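Local coordinates for protein probable zinc protease PqqL (Escherichia coli, PDB 6OFT) that probably acts as a zinc-dependent metalloendopeptidase of the M16 family in the bacterial periplasm, represented here by the first half of the protease, at residues D30-G41 against D94-T105; N198-D206 against L378-S389. One frame throughout, in Å; residues are numbered along the deposited sequence.

Contact 1 of 2, residues D30-G41 against D94-T105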
loop_
_atom_site.group_PDB
_atom_site.type_symbol
_atom_site.label_atom_id
_atom_site.label_comp_id
_atom_site.label_asym_id
_atom_site.label_seq_id
_atom_site.Cartn_x
_atom_site.Cartn_y
_atom_site.Cartn_z
ATOM N N ASP A 30 0.123 10.740 25.794
ATOM C CA ASP A 30 -1.092 11.564 25.747
ATOM C C ASP A 30 -1.513 11.960 24.336
ATOM O O ASP A 30 -2.177 12.981 24.158
ATOM C CB ASP A 30 -0.969 12.805 26.658
ATOM C CG ASP A 30 -0.616 12.469 28.080
ATOM O OD1 ASP A 30 -1.254 11.549 28.648
ATOM O OD2 ASP A 30 0.298 13.127 28.634
ATOM N N GLN A 31 -1.166 11.129 23.346
ATOM C CA GLN A 31 -1.548 11.331 21.964
ATOM C C GLN A 31 -2.418 10.162 21.522
ATOM O O GLN A 31 -2.209 9.040 21.967
ATOM C CB GLN A 31 -0.320 11.483 21.045
ATOM C CG GLN A 31 -0.662 12.080 19.653
ATOM C CD GLN A 31 -0.966 13.568 19.649
ATOM O OE1 GLN A 31 -0.733 14.290 20.619
ATOM N NE2 GLN A 31 -1.476 14.071 18.538
ATOM N N VAL A 32 -3.412 10.445 20.665
ATOM C CA VAL A 32 -4.318 9.449 20.098
ATOM C C VAL A 32 -4.606 9.769 18.628
ATOM O O VAL A 32 -4.697 10.931 18.250
ATOM C CB VAL A 32 -5.629 9.310 20.934
ATOM C CG1 VAL A 32 -6.507 10.562 20.829
ATOM C CG2 VAL A 32 -6.415 8.060 20.539
ATOM N N ASN A 33 -4.738 8.722 17.815
ATOM C CA ASN A 33 -5.151 8.788 16.430
ATOM C C ASN A 33 -6.563 8.253 16.400
ATOM O O ASN A 33 -6.862 7.223 17.027
ATOM C CB ASN A 33 -4.249 7.952 15.530
ATOM C CG ASN A 33 -2.980 8.641 15.124
ATOM O OD1 ASN A 33 -2.757 9.823 15.404
ATOM N ND2 ASN A 33 -2.104 7.898 14.479
ATOM N N LEU A 34 -7.449 9.007 15.754
ATOM C CA LEU A 34 -8.851 8.637 15.572
ATOM C C LEU A 34 -9.062 8.639 14.074
ATOM O O LEU A 34 -8.912 9.687 13.436
ATOM C CB LEU A 34 -9.812 9.625 16.271
ATOM C CG LEU A 34 -9.632 9.865 17.779
ATOM C CD1 LEU A 34 -10.581 10.945 18.255
ATOM C CD2 LEU A 34 -9.857 8.576 18.602
ATOM N N TRP A 35 -9.265 7.444 13.493
ATOM C CA TRP A 35 -9.446 7.295 12.056
ATOM C C TRP A 35 -10.772 6.640 11.758
ATOM O O TRP A 35 -11.069 5.577 12.318
ATOM C CB TRP A 35 -8.341 6.411 11.417
ATOM C CG TRP A 35 -6.942 6.964 11.322
ATOM C CD1 TRP A 35 -6.406 8.020 12.013
ATOM C CD2 TRP A 35 -5.870 6.398 10.559
ATOM N NE1 TRP A 35 -5.081 8.184 11.672
ATOM C CE2 TRP A 35 -4.722 7.195 10.788
ATOM C CE3 TRP A 35 -5.764 5.281 9.705
ATOM C CZ2 TRP A 35 -3.475 6.893 10.219
ATOM C CZ3 TRP A 35 -4.538 5.011 9.102
ATOM C CH2 TRP A 35 -3.416 5.818 9.351
ATOM N N LEU A 36 -11.539 7.228 10.822
ATOM C CA LEU A 36 -12.778 6.642 10.340
ATOM C C LEU A 36 -12.462 6.052 8.961
ATOM O O LEU A 36 -12.083 6.777 8.026
ATOM C CB LEU A 36 -13.938 7.656 10.267
ATOM C CG LEU A 36 -15.233 7.118 9.612
ATOM C CD1 LEU A 36 -15.842 5.930 10.436
ATOM C CD2 LEU A 36 -16.252 8.251 9.381
ATOM N N GLN A 37 -12.620 4.732 8.850
ATOM C CA GLN A 37 -12.317 4.000 7.635
ATOM C C GLN A 37 -13.571 3.506 6.921
ATOM O O GLN A 37 -14.302 2.673 7.443
ATOM C CB GLN A 37 -11.330 2.847 7.960
ATOM C CG GLN A 37 -11.070 1.849 6.821
ATOM C CD GLN A 37 -10.280 0.685 7.336
ATOM O OE1 GLN A 37 -10.731 -0.066 8.203
ATOM N NE2 GLN A 37 -9.074 0.522 6.839
ATOM N N ILE A 38 -13.796 4.018 5.703
ATOM C CA ILE A 38 -14.904 3.604 4.845
ATOM C C ILE A 38 -14.300 2.529 3.971
ATOM O O ILE A 38 -13.321 2.804 3.286
ATOM C CB ILE A 38 -15.493 4.776 3.984
ATOM C CG1 ILE A 38 -15.669 6.107 4.798
ATOM C CG2 ILE A 38 -16.779 4.356 3.262
ATOM C CD1 ILE A 38 -16.546 6.111 6.056
ATOM N N HIS A 39 -14.893 1.332 3.952
ATOM C CA HIS A 39 -14.349 0.207 3.179
ATOM C C HIS A 39 -14.699 0.265 1.690
ATOM O O HIS A 39 -14.893 -0.787 1.048
ATOM C CB HIS A 39 -14.761 -1.129 3.812
ATOM C CG HIS A 39 -14.176 -1.348 5.176
ATOM N ND1 HIS A 39 -13.115 -2.207 5.372
ATOM C CD2 HIS A 39 -14.539 -0.822 6.370
ATOM C CE1 HIS A 39 -12.860 -2.180 6.673
ATOM N NE2 HIS A 39 -13.694 -1.359 7.313
ATOM N N THR A 40 -14.771 1.503 1.143
ATOM C CA THR A 40 -15.094 1.773 -0.256
ATOM C C THR A 40 -14.244 2.942 -0.730
ATOM O O THR A 40 -14.180 3.979 -0.052
ATOM C CB THR A 40 -16.591 2.119 -0.430
ATOM O OG1 THR A 40 -17.405 1.047 0.027
ATOM C CG2 THR A 40 -16.961 2.482 -1.889
ATOM N N GLY A 41 -13.619 2.744 -1.890
ATOM C CA GLY A 41 -12.832 3.728 -2.615
ATOM C C GLY A 41 -13.341 3.884 -4.041
ATOM O O GLY A 41 -14.526 3.695 -4.307
ATOM N N ASP A 94 -9.341 1.184 -2.726
ATOM C CA ASP A 94 -9.990 0.306 -1.748
ATOM C C ASP A 94 -10.754 0.958 -0.613
ATOM O O ASP A 94 -11.579 0.292 0.009
ATOM C CB ASP A 94 -8.924 -0.617 -1.129
ATOM C CG ASP A 94 -7.976 -1.243 -2.118
ATOM O OD1 ASP A 94 -8.453 -1.946 -3.034
ATOM O OD2 ASP A 94 -6.765 -1.025 -1.986
ATOM N N GLU A 95 -10.422 2.210 -0.270
ATOM C CA GLU A 95 -11.025 2.849 0.896
ATOM C C GLU A 95 -10.949 4.369 0.875
ATOM O O GLU A 95 -10.208 4.968 0.081
ATOM C CB GLU A 95 -10.313 2.346 2.189
ATOM C CG GLU A 95 -8.822 2.636 2.197
ATOM C CD GLU A 95 -7.979 2.144 3.355
ATOM O OE1 GLU A 95 -8.535 1.608 4.338
ATOM O OE2 GLU A 95 -6.743 2.310 3.276
ATOM N N THR A 96 -11.686 4.971 1.819
ATOM C CA THR A 96 -11.689 6.402 2.098
ATOM C C THR A 96 -11.450 6.471 3.594
ATOM O O THR A 96 -12.157 5.806 4.351
ATOM C CB THR A 96 -13.010 7.073 1.708
ATOM O OG1 THR A 96 -13.446 6.583 0.445
ATOM C CG2 THR A 96 -12.870 8.571 1.638
ATOM N N VAL A 97 -10.427 7.207 4.022
ATOM C CA VAL A 97 -10.087 7.278 5.448
ATOM C C VAL A 97 -10.022 8.733 5.902
ATOM O O VAL A 97 -9.413 9.564 5.210
ATOM C CB VAL A 97 -8.777 6.484 5.790
ATOM C CG1 VAL A 97 -8.440 6.560 7.282
ATOM C CG2 VAL A 97 -8.888 5.015 5.375
ATOM N N TYR A 98 -10.613 9.019 7.090
ATOM C CA TYR A 98 -10.675 10.340 7.725
ATOM C C TYR A 98 -9.872 10.285 9.004
ATOM O O TYR A 98 -10.109 9.414 9.847
ATOM C CB TYR A 98 -12.141 10.746 7.959
ATOM C CG TYR A 98 -12.923 10.789 6.666
ATOM C CD1 TYR A 98 -12.963 11.944 5.895
ATOM C CD2 TYR A 98 -13.580 9.653 6.182
ATOM C CE1 TYR A 98 -13.639 11.977 4.681
ATOM C CE2 TYR A 98 -14.252 9.672 4.966
ATOM C CZ TYR A 98 -14.291 10.842 4.227
ATOM O OH TYR A 98 -14.995 10.906 3.058
ATOM N N GLN A 99 -8.861 11.159 9.111
ATOM C CA GLN A 99 -7.857 11.069 10.174
ATOM C C GLN A 99 -7.737 12.310 11.031
ATOM O O GLN A 99 -7.657 13.424 10.509
ATOM C CB GLN A 99 -6.465 10.724 9.566
ATOM C CG GLN A 99 -6.456 9.518 8.587
ATOM C CD GLN A 99 -5.208 9.428 7.722
ATOM O OE1 GLN A 99 -4.657 10.431 7.273
ATOM N NE2 GLN A 99 -4.741 8.215 7.444
ATOM N N VAL A 100 -7.736 12.106 12.365
ATOM C CA VAL A 100 -7.521 13.165 13.345
ATOM C C VAL A 100 -6.527 12.627 14.415
ATOM O O VAL A 100 -6.711 11.528 14.935
ATOM C CB VAL A 100 -8.816 13.735 13.998
ATOM C CG1 VAL A 100 -8.492 14.892 14.956
ATOM C CG2 VAL A 100 -9.842 14.183 12.953
ATOM N N SER A 101 -5.489 13.410 14.718
ATOM C CA SER A 101 -4.516 13.142 15.770
ATOM C C SER A 101 -4.614 14.326 16.727
ATOM O O SER A 101 -4.522 15.473 16.291
ATOM C CB SER A 101 -3.100 13.062 15.202
ATOM O OG SER A 101 -2.198 12.606 16.204
ATOM N N LEU A 102 -4.856 14.060 18.014
ATOM C CA LEU A 102 -4.988 15.128 19.000
ATOM C C LEU A 102 -4.530 14.648 20.377
ATOM O O LEU A 102 -4.458 13.433 20.585
ATOM C CB LEU A 102 -6.460 15.646 19.047
ATOM C CG LEU A 102 -7.513 14.828 19.817
ATOM C CD1 LEU A 102 -8.662 15.708 20.239
ATOM C CD2 LEU A 102 -8.040 13.645 18.997
ATOM N N PRO A 103 -4.274 15.559 21.354
ATOM C CA PRO A 103 -3.949 15.092 22.711
ATOM C C PRO A 103 -5.154 14.414 23.378
ATOM O O PRO A 103 -6.298 14.668 22.995
ATOM C CB PRO A 103 -3.603 16.390 23.461
ATOM C CG PRO A 103 -3.429 17.438 22.412
ATOM C CD PRO A 103 -4.325 17.033 21.299
ATOM N N THR A 104 -4.906 13.577 24.395
ATOM C CA THR A 104 -5.978 12.910 25.143
ATOM C C THR A 104 -6.315 13.695 26.426
ATOM O O THR A 104 -7.292 13.366 27.099
ATOM C CB THR A 104 -5.556 11.496 25.545
ATOM O OG1 THR A 104 -4.357 11.575 26.312
ATOM C CG2 THR A 104 -5.354 10.583 24.367
ATOM N N THR A 105 -5.522 14.729 26.751
ATOM C CA THR A 105 -5.621 15.474 28.010
ATOM C C THR A 105 -6.823 16.447 28.111
ATOM O O THR A 105 -7.209 16.786 29.234
ATOM C CB THR A 105 -4.291 16.162 28.310
ATOM O OG1 THR A 105 -3.844 16.853 27.149
ATOM C CG2 THR A 105 -3.210 15.156 28.734
HETATM O O HOH W 1 -3.279 9.698 28.291
#
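W35 and Q99 both hold CG anti to the carbonyl carbon (chi1 -71° and -50°), which sends the indole and the glutamine chain out side by side from one non-hydrogen-bonded pair. CG of Q99 sits almost squarely over the five-membered ring of W35, 3.5 Å from its centroid, in a CH-pi contact. Further out, NE2 of Q99 lies over the same indole near the rim, 3.3 Å from CZ2, with the amide plane turned 42° from the ring. V97 CG1 meets CE3 of W35 obliquely.

On the same face, S101 OG joins two side chains of the other strand. It accepts a nearly straight bond in the amide plane from Q31 NE2 at 2.8 Å, made possible by the bend at chi2 of Q31, and donates to N33 OD1 at 2.9 Å. Nearer the other end, Q37 NE2 gives a bond to E95 OE1 (2.8 Å); OE1 of Q37 is taken by S389, and E95 OE2 by Y90.

The face bearing V32, L34 and L102 is largely apolar. L102 CD2 touches both V32 CG1 and L34 CD1, and I38 CG1 meets the edge of the Y98 ring at CE2 (3.8 Å). As a polar exception, T96 OG1 donates to T40 O, just past the end of strand 31-38, at 2.8 Å.

Paired backbone bonds join V32 with L102, L34 with V100, L36 with Y98 and I38 with T96. Strands 31-38 and 96-103 are thus antiparallel neighbours in the mixed sheet of the peptidase M16 domain; the side chain of Y98 comes to about 4 Å from that of E57, the predicted proton acceptor, and that of T96 to about 7 Å from that of H54, a predicted zinc ligand.

Contact 2 of 2, residues N198-D206 against L378-S389; sequences NMTFIVVGD and LRMLTSRLASSS
OG1 of T382, which lies against V204, is gripped by two bonds: it donates to L378 O at 2.7 Å, one helical turn back, and is also bonded to ND2 of N33 in the adjoining strand. The hydroxyl reaches L378 O from above the carbonyl plane, 43° out of it, while T382 N supplies the ordinary helical bond to the same oxygen. With its polar needs met in this way, OG1 can rest on the hydrocarbon of V204, 3.5 Å from CB.

V204 is the centre of the contact. Its CG1, anti to the backbone N (chi1 -173°), reaches CD1 of L378 at 3.8 Å and, a little further, CD2 of L381; CG2 fits between T382 CG2 and CD2 of L385. L378 CD1 also lies 3.6 Å from V204 O. With an alanine in place of T382, N33 ND2 would probably be left without its acceptor and a gap would probably open beside V204 where the hydroxyl and methyl of the threonine had packed.

The fold brought together here is an alpha/beta layer: helix 378-391 runs roughly antiparallel to strand 199-205, their short axes 8.9 Å apart at closest, on the face of the sheet that carries T200, I202 and V204. F201 and V203 point from the other face, against helix 209-220.

Further along the strand, I202 divides its branches. CG2 meets L385 CD2 at 3.8 Å, the two side chains passing alongside one another, head to tail, while CD1 rests over A386 CA. At the far end T200 CG2 touches S389 OG, and a water that donates to S389 OG (2.7 Å) also bonds T200 OG1. These hydroxyls have further partners in strand 31-38 and beyond it, Q37 for S389 and H39 for T200.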
loop_
_atom_site.group_PDB
_atom_site.type_symbol
_atom_site.label_atom_id
_atom_site.label_comp_id
_atom_site.label_asym_id
_atom_site.label_seq_id
_atom_site.Cartn_x
_atom_site.Cartn_y
_atom_site.Cartn_z
ATOM N N ASN A 198 -20.304 -0.749 6.728
ATOM C CA ASN A 198 -19.196 -0.579 5.803
ATOM C C ASN A 198 -18.152 0.345 6.463
ATOM O O ASN A 198 -17.259 0.857 5.782
ATOM C CB ASN A 198 -19.715 0.003 4.460
ATOM C CG ASN A 198 -18.731 -0.079 3.320
ATOM O OD1 ASN A 198 -18.006 -1.065 3.162
ATOM N ND2 ASN A 198 -18.670 0.964 2.510
ATOM N N MET A 199 -18.243 0.523 7.803
ATOM C CA MET A 199 -17.333 1.408 8.545
ATOM C C MET A 199 -16.622 0.753 9.710
ATOM O O MET A 199 -17.202 -0.063 10.427
ATOM C CB MET A 199 -18.079 2.630 9.099
ATOM C CG MET A 199 -18.549 3.591 8.060
ATOM S SD MET A 199 -19.631 4.771 8.866
ATOM C CE MET A 199 -20.115 5.726 7.467
ATOM N N THR A 200 -15.359 1.163 9.906
ATOM C CA THR A 200 -14.518 0.765 11.023
ATOM C C THR A 200 -13.929 2.040 11.607
ATOM O O THR A 200 -13.321 2.824 10.873
ATOM C CB THR A 200 -13.428 -0.228 10.601
ATOM O OG1 THR A 200 -14.051 -1.386 10.031
ATOM C CG2 THR A 200 -12.544 -0.639 11.768
ATOM N N PHE A 201 -14.160 2.270 12.910
ATOM C CA PHE A 201 -13.589 3.402 13.629
ATOM C C PHE A 201 -12.339 2.869 14.366
ATOM O O PHE A 201 -12.444 1.907 15.131
ATOM C CB PHE A 201 -14.613 4.038 14.614
ATOM C CG PHE A 201 -14.106 5.369 15.118
ATOM C CD1 PHE A 201 -14.118 6.489 14.298
ATOM C CD2 PHE A 201 -13.574 5.491 16.397
ATOM C CE1 PHE A 201 -13.585 7.705 14.738
ATOM C CE2 PHE A 201 -13.065 6.713 16.840
ATOM C CZ PHE A 201 -13.070 7.809 16.002
ATOM N N ILE A 202 -11.159 3.461 14.093
ATOM C CA ILE A 202 -9.862 3.032 14.641
ATOM C C ILE A 202 -9.307 4.026 15.680
ATOM O O ILE A 202 -9.137 5.199 15.376
ATOM C CB ILE A 202 -8.868 2.752 13.471
ATOM C CG1 ILE A 202 -9.440 1.690 12.488
ATOM C CG2 ILE A 202 -7.469 2.355 13.978
ATOM C CD1 ILE A 202 -8.740 1.623 11.136
ATOM N N VAL A 203 -9.024 3.539 16.898
ATOM C CA VAL A 203 -8.475 4.342 18.008
ATOM C C VAL A 203 -7.093 3.768 18.362
ATOM O O VAL A 203 -7.015 2.632 18.801
ATOM C CB VAL A 203 -9.444 4.353 19.242
ATOM C CG1 VAL A 203 -8.856 5.125 20.424
ATOM C CG2 VAL A 203 -10.820 4.909 18.876
ATOM N N VAL A 204 -6.003 4.532 18.143
ATOM C CA VAL A 204 -4.637 4.069 18.457
ATOM C C VAL A 204 -3.962 5.170 19.267
ATOM O O VAL A 204 -3.786 6.291 18.779
ATOM C CB VAL A 204 -3.778 3.664 17.210
ATOM C CG1 VAL A 204 -2.442 3.031 17.639
ATOM C CG2 VAL A 204 -4.531 2.710 16.282
ATOM N N GLY A 205 -3.578 4.852 20.493
ATOM C CA GLY A 205 -2.944 5.868 21.306
ATOM C C GLY A 205 -3.157 5.697 22.780
ATOM O O GLY A 205 -3.626 4.651 23.239
ATOM N N ASP A 206 -2.788 6.752 23.521
ATOM C CA ASP A 206 -2.723 6.803 24.978
ATOM C C ASP A 206 -4.059 7.035 25.679
ATOM O O ASP A 206 -4.258 8.044 26.350
ATOM C CB ASP A 206 -1.677 7.852 25.391
ATOM C CG ASP A 206 -1.054 7.567 26.734
ATOM O OD1 ASP A 206 -1.333 6.483 27.305
ATOM O OD2 ASP A 206 -0.287 8.416 27.217
ATOM N N LEU A 378 3.740 5.931 16.063
ATOM C CA LEU A 378 2.279 5.931 16.179
ATOM C C LEU A 378 1.577 5.840 14.825
ATOM O O LEU A 378 0.698 4.984 14.629
ATOM C CB LEU A 378 1.797 7.150 16.994
ATOM C CG LEU A 378 0.282 7.274 17.229
ATOM C CD1 LEU A 378 -0.268 6.097 18.032
ATOM C CD2 LEU A 378 -0.056 8.589 17.891
ATOM N N ARG A 379 1.985 6.710 13.888
ATOM C CA ARG A 379 1.458 6.766 12.521
ATOM C C ARG A 379 1.573 5.403 11.794
ATOM O O ARG A 379 0.575 4.906 11.267
ATOM C CB ARG A 379 2.168 7.893 11.738
ATOM C CG ARG A 379 1.844 7.892 10.244
ATOM C CD ARG A 379 1.661 9.269 9.649
ATOM N NE ARG A 379 0.770 9.194 8.485
ATOM C CZ ARG A 379 -0.541 9.425 8.522
ATOM N NH1 ARG A 379 -1.128 9.788 9.658
ATOM N NH2 ARG A 379 -1.269 9.317 7.419
ATOM N N MET A 380 2.787 4.806 11.783
ATOM C CA MET A 380 3.078 3.518 11.147
ATOM C C MET A 380 2.245 2.389 11.766
ATOM O O MET A 380 1.724 1.549 11.045
ATOM C CB MET A 380 4.584 3.210 11.222
ATOM C CG MET A 380 4.986 1.893 10.554
ATOM S SD MET A 380 4.411 1.686 8.834
ATOM C CE MET A 380 5.306 3.066 8.008
ATOM N N LEU A 381 2.113 2.384 13.097
ATOM C CA LEU A 381 1.306 1.403 13.820
ATOM C C LEU A 381 -0.186 1.571 13.460
ATOM O O LEU A 381 -0.869 0.569 13.204
ATOM C CB LEU A 381 1.557 1.558 15.333
ATOM C CG LEU A 381 0.742 0.682 16.278
ATOM C CD1 LEU A 381 0.996 -0.806 16.034
ATOM C CD2 LEU A 381 1.032 1.045 17.719
ATOM N N THR A 382 -0.675 2.827 13.375
ATOM C CA THR A 382 -2.081 3.085 12.991
ATOM C C THR A 382 -2.341 2.598 11.554
ATOM O O THR A 382 -3.387 1.983 11.291
ATOM C CB THR A 382 -2.492 4.562 13.191
ATOM O OG1 THR A 382 -2.029 5.009 14.459
ATOM C CG2 THR A 382 -4.010 4.763 13.119
ATOM N N SER A 383 -1.362 2.831 10.645
ATOM C CA SER A 383 -1.451 2.412 9.236
ATOM C C SER A 383 -1.511 0.892 9.103
ATOM O O SER A 383 -2.326 0.388 8.332
ATOM C CB SER A 383 -0.284 2.974 8.421
ATOM O OG SER A 383 -0.290 4.390 8.491
ATOM N N ARG A 384 -0.649 0.157 9.862
ATOM C CA ARG A 384 -0.622 -1.312 9.840
ATOM C C ARG A 384 -1.973 -1.881 10.292
ATOM O O ARG A 384 -2.467 -2.833 9.692
ATOM C CB ARG A 384 0.554 -1.866 10.687
ATOM C CG ARG A 384 0.639 -3.396 10.677
ATOM C CD ARG A 384 2.006 -3.963 11.086
ATOM N NE ARG A 384 2.143 -4.168 12.528
ATOM C CZ ARG A 384 1.775 -5.274 13.176
ATOM N NH1 ARG A 384 1.201 -6.279 12.521
ATOM N NH2 ARG A 384 1.960 -5.374 14.486
ATOM N N LEU A 385 -2.569 -1.299 11.348
ATOM C CA LEU A 385 -3.878 -1.735 11.856
ATOM C C LEU A 385 -4.988 -1.431 10.825
ATOM O O LEU A 385 -5.867 -2.272 10.590
ATOM C CB LEU A 385 -4.181 -1.078 13.225
ATOM C CG LEU A 385 -5.446 -1.557 13.933
ATOM C CD1 LEU A 385 -5.412 -3.069 14.185
ATOM C CD2 LEU A 385 -5.675 -0.784 15.242
ATOM N N ALA A 386 -4.912 -0.261 10.167
ATOM C CA ALA A 386 -5.870 0.109 9.104
ATOM C C ALA A 386 -5.785 -0.897 7.939
ATOM O O ALA A 386 -6.807 -1.303 7.390
ATOM C CB ALA A 386 -5.592 1.526 8.606
ATOM N N SER A 387 -4.559 -1.320 7.596
ATOM C CA SER A 387 -4.290 -2.299 6.545
ATOM C C SER A 387 -4.878 -3.670 6.906
ATOM O O SER A 387 -5.470 -4.326 6.053
ATOM C CB SER A 387 -2.783 -2.420 6.325
ATOM O OG SER A 387 -2.532 -3.088 5.103
ATOM N N SER A 388 -4.726 -4.107 8.178
ATOM C CA SER A 388 -5.284 -5.387 8.647
ATOM C C SER A 388 -6.798 -5.353 8.548
ATOM O O SER A 388 -7.424 -6.326 8.115
ATOM C CB SER A 388 -4.859 -5.665 10.090
ATOM O OG SER A 388 -3.449 -5.641 10.163
ATOM N N SER A 389 -7.379 -4.213 8.905
ATOM C CA SER A 389 -8.819 -3.972 8.840
ATOM C C SER A 389 -9.338 -4.028 7.396
ATOM O O SER A 389 -10.369 -4.668 7.127
ATOM C CB SER A 389 -9.155 -2.624 9.466
ATOM O OG SER A 389 -10.552 -2.396 9.422
HETATM O O HOH W 2 -12.570 -3.778 10.531
#

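The two contacts come one after the other along the chain, as both segments of contact 1 precede those of contact 2, yet their centres lie only about 7 Å apart. They share one mixed sheet, in which strand 31-38 runs between 199-205 and 96-103, antiparallel to both. Contact 1 is made within the sheet, whereas contact 2 packs a helix against one face of it, roughly antiparallel to strand 199-205. That helix also reaches contact 1, where T382 CG2 packs 3.4 Å from W35 CE2. Helix 378-391 comes after four strands of the second, five-stranded sheet, and strand 430-436 follows it, so its packing on the first sheet is consistent with a link between the two sheet-bearing parts of this fragment.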